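PDB 3FJ1: putative phosphosugar isomerase from Silicibacter pomeroyi DSS-3, which is of unproven function but probably binds phosphosugars or related carbohydrate derivatives through its two SIS domains, as a sugar isomerase or aminotransferase would. Local coordinates for residues A[207-221]-A[233-245]. Sequence-based numbering, arbitrary orientation. Where two conformers were deposited one is given.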
ATOM      1  N   SER A 207     -11.008  17.292  -9.430  1.00 13.97           N
ATOM      2  CA  SER A 207     -10.396  16.214  -8.637  1.00 13.86           C
ATOM      3  C   SER A 207     -10.474  14.996  -9.541  1.00 13.81           C
ATOM      4  O   SER A 207     -11.255  14.985 -10.493  1.00 13.45           O
ATOM      5  CB  SER A 207     -11.143  15.938  -7.347  1.00 14.81           C
ATOM      6  OG  SER A 207     -10.831  16.918  -6.408  1.00 16.58           O
ATOM      7  N   LEU A 208      -9.753  13.939  -9.196  1.00 12.50           N
ATOM      8  CA  LEU A 208      -9.704  12.802 -10.092  1.00 12.02           C
ATOM      9  C   LEU A 208      -9.638  11.481  -9.369  1.00 11.63           C
ATOM     10  O   LEU A 208      -8.890  11.343  -8.419  1.00 12.38           O
ATOM     11  CB  LEU A 208      -8.473  12.940 -10.977  1.00 11.35           C
ATOM     12  CG  LEU A 208      -8.172  11.798 -11.956  1.00 11.48           C
ATOM     13  CD1 LEU A 208      -9.242  11.775 -13.060  1.00 11.42           C
ATOM     14  CD2 LEU A 208      -6.757  11.908 -12.512  1.00 11.81           C
ATOM     15  N   PHE A 209     -10.421  10.500  -9.843  1.00 11.78           N
ATOM     16  CA  PHE A 209     -10.302   9.136  -9.384  1.00 11.69           C
ATOM     17  C   PHE A 209      -9.657   8.288 -10.482  1.00 11.08           C
ATOM     18  O   PHE A 209     -10.034   8.369 -11.643  1.00 11.00           O
ATOM     19  CB  PHE A 209     -11.654   8.542  -8.982  1.00 13.16           C
ATOM     20  CG  PHE A 209     -12.312   9.271  -7.849  1.00 13.41           C
ATOM     21  CD1 PHE A 209     -11.759   9.225  -6.588  1.00 14.35           C
ATOM     22  CD2 PHE A 209     -13.492   9.970  -8.044  1.00 14.26           C
ATOM     23  CE1 PHE A 209     -12.366   9.877  -5.518  1.00 14.27           C
ATOM     24  CE2 PHE A 209     -14.104  10.638  -6.997  1.00 14.12           C
ATOM     25  CZ  PHE A 209     -13.531  10.589  -5.723  1.00 14.19           C
ATOM     26  N   THR A 210      -8.600   7.576 -10.129  1.00  9.49           N
ATOM     27  CA  THR A 210      -7.957   6.632 -11.056  1.00  9.68           C
ATOM     28  C   THR A 210      -8.246   5.198 -10.599  1.00  9.52           C
ATOM     29  O   THR A 210      -8.371   4.926  -9.399  1.00 10.41           O
ATOM     30  CB  THR A 210      -6.447   6.889 -11.158  1.00  9.63           C
ATOM     31  OG1 THR A 210      -5.847   6.752  -9.860  1.00  9.72           O
ATOM     32  CG2 THR A 210      -6.211   8.315 -11.718  1.00 10.07           C
ATOM     33  N   LEU A 211      -8.390   4.304 -11.571  1.00  9.86           N
ATOM     34  CA  LEU A 211      -8.621   2.901 -11.316  1.00  9.71           C
ATOM     35  C   LEU A 211      -7.607   2.045 -12.054  1.00  9.60           C
ATOM     36  O   LEU A 211      -7.101   2.398 -13.122  1.00  8.72           O
ATOM     37  CB  LEU A 211     -10.026   2.466 -11.766  1.00 10.26           C
ATOM     38  CG  LEU A 211     -11.246   3.242 -11.277  1.00 10.70           C
ATOM     39  CD1 LEU A 211     -12.552   2.580 -11.866  1.00 11.23           C
ATOM     40  CD2 LEU A 211     -11.300   3.304  -9.781  1.00 11.18           C
ATOM     41  N   GLY A 212      -7.338   0.892 -11.469  1.00  9.81           N
ATOM     42  CA  GLY A 212      -6.499  -0.119 -12.076  1.00  9.73           C
ATOM     43  C   GLY A 212      -6.996  -1.480 -11.598  1.00  9.94           C
ATOM     44  O   GLY A 212      -7.799  -1.564 -10.691  1.00  9.48           O
ATOM     45  N   ARG A 213      -6.539  -2.532 -12.243  1.00  9.68           N
ATOM     46  CA  ARG A 213      -6.877  -3.889 -11.842  1.00 10.01           C
ATOM     47  C   ARG A 213      -5.680  -4.763 -12.202  1.00  9.54           C
ATOM     48  O   ARG A 213      -5.269  -4.802 -13.349  1.00  9.49           O
ATOM     49  CB  ARG A 213      -8.165  -4.351 -12.533  1.00 10.22           C
ATOM     50  CG  ARG A 213      -8.640  -5.778 -12.203  1.00 10.80           C
ATOM     51  CD  ARG A 213      -8.910  -5.953 -10.700  1.00 11.46           C
ATOM     52  NE  ARG A 213      -9.656  -7.183 -10.384  1.00 11.85           N
ATOM     53  CZ  ARG A 213      -9.639  -7.763  -9.188  1.00 12.41           C
ATOM     54  NH1 ARG A 213      -8.882  -7.273  -8.218  1.00 12.34           N
ATOM     55  NH2 ARG A 213     -10.331  -8.866  -8.957  1.00 12.49           N
ATOM     56  N   GLY A 214      -5.123  -5.474 -11.219  1.00  8.91           N
ATOM     57  CA  GLY A 214      -3.888  -6.208 -11.464  1.00  9.32           C
ATOM     58  C   GLY A 214      -2.721  -5.241 -11.719  1.00  9.20           C
ATOM     59  O   GLY A 214      -2.585  -4.210 -11.058  1.00  9.35           O
ATOM     60  N   THR A 215      -1.897  -5.559 -12.710  1.00  9.35           N
ATOM     61  CA  THR A 215      -0.653  -4.806 -12.990  1.00  9.34           C
ATOM     62  C   THR A 215      -0.883  -3.300 -13.115  1.00  9.01           C
ATOM     63  O   THR A 215      -0.103  -2.492 -12.540  1.00  9.55           O
ATOM     64  CB  THR A 215       0.072  -5.366 -14.222  1.00  9.23           C
ATOM     65  OG1 THR A 215       0.186  -6.791 -14.103  1.00 10.21           O
ATOM     66  CG2 THR A 215       1.477  -4.737 -14.431  1.00  9.00           C
ATOM     67  N   SER A 216      -1.981  -2.905 -13.778  1.00  8.49           N
ATOM     68  CA  SER A 216      -2.233  -1.495 -14.060  1.00  9.16           C
ATOM     69  C   SER A 216      -2.564  -0.681 -12.797  1.00  9.00           C
ATOM     70  O   SER A 216      -2.582   0.551 -12.829  1.00  8.90           O
ATOM     71  CB  SER A 216      -3.356  -1.368 -15.090  1.00 10.07           C
ATOM     72  OG  SER A 216      -4.611  -1.670 -14.511  1.00 10.78           O
ATOM     73  N   LEU A 217      -2.869  -1.369 -11.696  1.00  8.84           N
ATOM     74  CA  LEU A 217      -3.053  -0.668 -10.432  1.00  9.33           C
ATOM     75  C   LEU A 217      -1.815   0.128 -10.051  1.00  8.30           C
ATOM     76  O   LEU A 217      -1.939   1.176  -9.434  1.00  9.22           O
ATOM     77  CB  LEU A 217      -3.426  -1.623  -9.291  1.00  9.18           C
ATOM     78  CG  LEU A 217      -3.870  -0.967  -7.975  1.00  9.92           C
ATOM     79  CD1 LEU A 217      -5.009   0.045  -8.089  1.00 11.14           C
ATOM     80  CD2 LEU A 217      -4.262  -2.118  -7.006  1.00 10.20           C
ATOM     81  N   ALA A 218      -0.635  -0.327 -10.458  1.00  8.53           N
ATOM     82  CA  ALA A 218       0.620   0.375 -10.126  1.00  7.93           C
ATOM     83  C   ALA A 218       0.680   1.736 -10.820  1.00  7.81           C
ATOM     84  O   ALA A 218       1.055   2.742 -10.209  1.00  7.67           O
ATOM     85  CB  ALA A 218       1.858  -0.506 -10.489  1.00  7.87           C
ATOM     86  N   VAL A 219       0.301   1.788 -12.097  1.00  7.96           N
ATOM     87  CA  VAL A 219       0.286   3.076 -12.834  1.00  8.35           C
ATOM     88  C   VAL A 219      -0.947   3.903 -12.412  1.00  7.97           C
ATOM     89  O   VAL A 219      -0.890   5.115 -12.447  1.00  8.15           O
ATOM     90  CB  VAL A 219       0.388   2.930 -14.419  1.00  8.38           C
ATOM     91  CG1 VAL A 219       1.737   2.279 -14.840  1.00  8.68           C
ATOM     92  CG2 VAL A 219      -0.818   2.223 -14.991  1.00  9.52           C
ATOM     93  N   SER A 220      -2.062   3.277 -12.005  1.00  7.96           N
ATOM     94  CA  SER A 220      -3.189   4.018 -11.456  1.00  8.18           C
ATOM     95  C   SER A 220      -2.724   4.769 -10.173  1.00  8.93           C
ATOM     96  O   SER A 220      -3.052   5.940  -9.953  1.00  8.59           O
ATOM     97  CB  SER A 220      -4.353   3.066 -11.144  1.00  7.95           C
ATOM     98  OG  SER A 220      -5.475   3.787 -10.652  1.00  7.62           O
ATOM     99  N   ASN A 221      -1.930   4.106  -9.353  1.00  9.15           N
ATOM    100  CA  ASN A 221      -1.419   4.702  -8.102  1.00  9.03           C
ATOM    101  C   ASN A 221      -0.457   5.855  -8.438  1.00  8.90           C
ATOM    102  O   ASN A 221      -0.483   6.924  -7.844  1.00 10.29           O
ATOM    103  CB  ASN A 221      -0.655   3.650  -7.266  1.00  8.83           C
ATOM    104  CG  ASN A 221      -1.561   2.606  -6.646  1.00  9.49           C
ATOM    105  OD1 ASN A 221      -2.790   2.727  -6.697  1.00  9.11           O
ATOM    106  ND2 ASN A 221      -0.969   1.580  -6.060  1.00  8.93           N
ATOM    107  N   LEU A 233      -4.107  19.343  -6.975  1.00 15.05           N
ATOM    108  CA  LEU A 233      -5.515  19.004  -6.927  1.00 14.47           C
ATOM    109  C   LEU A 233      -5.569  17.583  -6.402  1.00 14.54           C
ATOM    110  O   LEU A 233      -4.624  16.828  -6.578  1.00 14.92           O
ATOM    111  CB  LEU A 233      -6.177  19.098  -8.307  1.00 14.70           C
ATOM    112  CG  LEU A 233      -6.314  20.499  -8.919  1.00 14.96           C
ATOM    113  CD1 LEU A 233      -6.692  20.357 -10.374  1.00 15.55           C
ATOM    114  CD2 LEU A 233      -7.336  21.352  -8.171  1.00 15.67           C
ATOM    115  N   HIS A 234      -6.688  17.220  -5.798  1.00 13.63           N
ATOM    116  CA  HIS A 234      -6.809  15.933  -5.162  1.00 14.21           C
ATOM    117  C   HIS A 234      -7.045  14.823  -6.175  1.00 12.61           C
ATOM    118  O   HIS A 234      -7.759  15.022  -7.159  1.00 12.05           O
ATOM    119  CB  HIS A 234      -7.966  15.958  -4.158  1.00 15.93           C
ATOM    120  CG  HIS A 234      -8.090  14.696  -3.364  1.00 16.97           C
ATOM    121  ND1 HIS A 234      -7.058  14.208  -2.586  1.00 17.27           N
ATOM    122  CD2 HIS A 234      -9.119  13.826  -3.227  1.00 17.85           C
ATOM    123  CE1 HIS A 234      -7.451  13.089  -2.003  1.00 18.02           C
ATOM    124  NE2 HIS A 234      -8.695  12.831  -2.381  1.00 18.29           N
ATOM    125  N   ALA A 235      -6.412  13.683  -5.932  1.00 11.28           N
ATOM    126  CA  ALA A 235      -6.664  12.468  -6.675  1.00 10.93           C
ATOM    127  C   ALA A 235      -6.565  11.257  -5.763  1.00 10.97           C
ATOM    128  O   ALA A 235      -5.846  11.286  -4.745  1.00 11.18           O
ATOM    129  CB  ALA A 235      -5.703  12.321  -7.850  1.00 10.09           C
ATOM    130  N   GLU A 236      -7.266  10.186  -6.124  1.00 11.13           N
ATOM    131  CA  GLU A 236      -7.225   8.926  -5.363  0.50 11.05           C
ATOM    132  C   GLU A 236      -7.269   7.755  -6.336  1.00 10.76           C
ATOM    133  O   GLU A 236      -8.068   7.780  -7.282  1.00 10.41           O
ATOM    134  CB  GLU A 236      -8.405   8.801  -4.393  0.50 11.13           C
ATOM    135  CG  GLU A 236      -8.420   9.787  -3.243  0.50 11.07           C
ATOM    136  CD  GLU A 236      -9.709   9.711  -2.424  0.50 11.43           C
ATOM    137  OE1 GLU A 236     -10.310   8.616  -2.305  0.50 12.19           O
ATOM    138  OE2 GLU A 236     -10.134  10.750  -1.902  0.50 11.19           O
ATOM    139  N   SER A 237      -6.415   6.759  -6.095  1.00 10.48           N
ATOM    140  CA  SER A 237      -6.355   5.546  -6.889  1.00 10.55           C
ATOM    141  C   SER A 237      -7.032   4.353  -6.186  1.00 10.76           C
ATOM    142  O   SER A 237      -6.813   4.101  -4.988  1.00 10.64           O
ATOM    143  CB  SER A 237      -4.900   5.179  -7.168  1.00 10.26           C
ATOM    144  OG  SER A 237      -4.855   3.991  -7.927  1.00  9.51           O
ATOM    145  N   TYR A 238      -7.777   3.569  -6.949  1.00 11.48           N
ATOM    146  CA  TYR A 238      -8.457   2.422  -6.402  1.00 13.23           C
ATOM    147  C   TYR A 238      -8.361   1.238  -7.308  1.00 11.89           C
ATOM    148  O   TYR A 238      -8.283   1.399  -8.533  1.00  9.58           O
ATOM    149  CB  TYR A 238      -9.960   2.699  -6.291  1.00 16.99           C
ATOM    150  CG  TYR A 238     -10.351   3.741  -5.277  1.00 18.30           C
ATOM    151  CD1 TYR A 238     -10.464   5.091  -5.624  1.00 18.92           C
ATOM    152  CD2 TYR A 238     -10.657   3.367  -3.995  1.00 19.47           C
ATOM    153  CE1 TYR A 238     -10.846   6.045  -4.674  1.00 19.37           C
ATOM    154  CE2 TYR A 238     -11.036   4.286  -3.065  1.00 19.99           C
ATOM    155  CZ  TYR A 238     -11.106   5.619  -3.399  1.00 19.36           C
ATOM    156  OH  TYR A 238     -11.500   6.495  -2.391  1.00 20.36           O
ATOM    157  N   SER A 239      -8.398   0.039  -6.711  1.00 10.47           N
ATOM    158  CA  SER A 239      -8.665  -1.138  -7.499  1.00 10.22           C
ATOM    159  C   SER A 239     -10.111  -0.998  -7.987  1.00 10.30           C
ATOM    160  O   SER A 239     -11.007  -0.669  -7.205  1.00 10.14           O
ATOM    161  CB  SER A 239      -8.528  -2.424  -6.670  1.00 10.38           C
ATOM    162  OG  SER A 239      -8.928  -3.572  -7.424  1.00 11.24           O
ATOM    163  N   SER A 240     -10.355  -1.362  -9.242  1.00 10.17           N
ATOM    164  CA  SER A 240     -11.703  -1.355  -9.815  1.00 11.07           C
ATOM    165  C   SER A 240     -12.592  -2.411  -9.102  1.00 11.23           C
ATOM    166  O   SER A 240     -13.818  -2.312  -9.077  1.00 11.18           O
ATOM    167  CB  SER A 240     -11.601  -1.617 -11.322  1.00 11.16           C
ATOM    168  OG  SER A 240     -10.934  -2.830 -11.593  1.00 11.12           O
ATOM    169  N   ALA A 241     -11.954  -3.428  -8.523  1.00 11.52           N
ATOM    170  CA  ALA A 241     -12.678  -4.445  -7.758  1.00 12.01           C
ATOM    171  C   ALA A 241     -13.062  -3.956  -6.364  1.00 12.96           C
ATOM    172  O   ALA A 241     -13.838  -4.614  -5.678  1.00 13.87           O
ATOM    173  CB  ALA A 241     -11.834  -5.702  -7.647  1.00 12.38           C
ATOM    174  N   GLU A 242     -12.475  -2.858  -5.903  1.00 13.89           N
ATOM    175  CA  GLU A 242     -12.784  -2.321  -4.591  1.00 15.51           C
ATOM    176  C   GLU A 242     -13.499  -0.985  -4.595  1.00 16.12           C
ATOM    177  O   GLU A 242     -14.078  -0.597  -3.577  1.00 16.69           O
ATOM    178  CB  GLU A 242     -11.483  -2.161  -3.803  1.00 16.61           C
ATOM    179  CG  GLU A 242     -10.716  -3.460  -3.656  1.00 17.84           C
ATOM    180  CD  GLU A 242     -11.447  -4.516  -2.825  1.00 18.99           C
ATOM    181  OE1 GLU A 242     -12.381  -4.178  -2.050  1.00 19.76           O
ATOM    182  OE2 GLU A 242     -11.087  -5.703  -2.959  1.00 20.22           O
ATOM    183  N   VAL A 243     -13.468  -0.285  -5.724  1.00 16.50           N
ATOM    184  CA  VAL A 243     -13.976   1.101  -5.780  1.00 17.35           C
ATOM    185  C   VAL A 243     -15.448   1.232  -5.386  1.00 18.49           C
ATOM    186  O   VAL A 243     -15.844   2.236  -4.774  1.00 18.80           O
ATOM    187  CB  VAL A 243     -13.701   1.750  -7.147  1.00 16.80           C
ATOM    188  CG1 VAL A 243     -14.524   1.081  -8.258  1.00 16.20           C
ATOM    189  CG2 VAL A 243     -13.974   3.227  -7.081  1.00 17.00           C
ATOM    190  N   LEU A 244     -16.261   0.229  -5.704  1.00 19.21           N
ATOM    191  CA  LEU A 244     -17.683   0.287  -5.355  1.00 20.81           C
ATOM    192  C   LEU A 244     -17.989  -0.169  -3.913  1.00 22.29           C
ATOM    193  O   LEU A 244     -19.138  -0.180  -3.513  1.00 22.35           O
ATOM    194  CB  LEU A 244     -18.490  -0.551  -6.349  1.00 20.27           C
ATOM    195  CG  LEU A 244     -18.409  -0.074  -7.794  1.00 20.57           C
ATOM    196  CD1 LEU A 244     -19.148  -1.036  -8.711  1.00 20.71           C
ATOM    197  CD2 LEU A 244     -18.929   1.360  -7.934  1.00 20.63           C
ATOM    198  N   HIS A 245     -16.968  -0.512  -3.132  1.00 24.62           N
ATOM    199  CA  HIS A 245     -17.149  -0.980  -1.747  1.00 26.54           C
ATOM    200  C   HIS A 245     -16.380  -0.157  -0.719  1.00 27.23           C
ATOM    201  O   HIS A 245     -16.229  -0.603   0.417  1.00 28.02           O
ATOM    202  CB  HIS A 245     -16.650  -2.426  -1.649  1.00 28.01           C
ATOM    203  CG  HIS A 245     -17.173  -3.291  -2.741  1.00 28.99           C
ATOM    204  ND1 HIS A 245     -18.419  -3.877  -2.686  1.00 29.74           N
ATOM    205  CD2 HIS A 245     -16.657  -3.608  -3.951  1.00 29.57           C
ATOM    206  CE1 HIS A 245     -18.639  -4.543  -3.807  1.00 30.00           C
ATOM    207  NE2 HIS A 245     -17.583  -4.398  -4.592  1.00 30.07           N
TER
HETATM  208  O   HOH W   1      -8.843  19.012  -5.290  1.00 27.71           O
HETATM  209  O   HOH W   2      -4.645   1.998  -4.701  1.00 17.83           O
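With OG anti to the backbone N (chi1 179°), Ser237 reaches from its strand toward the first turns of helix 217-231, where Ser220, its own hydroxyl likewise anti to N (chi1 -178°), comes to meet it. Ser220 OG donates to Ser237 OG at 2.8 Å, and Ser237 OG in turn donates to Asn221 OD1 at 2.7 Å, in the plane of the amide carbonyl. This two-bond chain ties strand to helix, and a water bridging Asn221 OD1 and Ser237 O backs it up. Thr210, on the same face of the sheet as Ser237, lays OG1 3.2 Å from Ser237 CA while donating to Ser220 O from above the carbonyl plane.

The strands themselves pair in parallel: Thr210 N to Glu236 O (2.9 Å) and Tyr238 N to Thr210 O alternate along them until Ser240 N closes on Gly212 O. On the face bearing Phe209, Leu211 and Tyr238, the two aromatic side chains lie alongside each other, Phe209 CD1 to Tyr238 CE1 3.8 Å. Leu211 CD2 packs against both Tyr238 CB and Val243 CG2. Past the strand ends, Ala241 CB covers one face of the Arg213 guanidinium, which salt-bridges Asp106 of the second subunit. Strand 208-212, helix 217-231 and strand 235-239, outermost in the sheet within this chain, form a classic beta-alpha-beta crossover, the first in chain order of the parallel sheet in the second SIS domain.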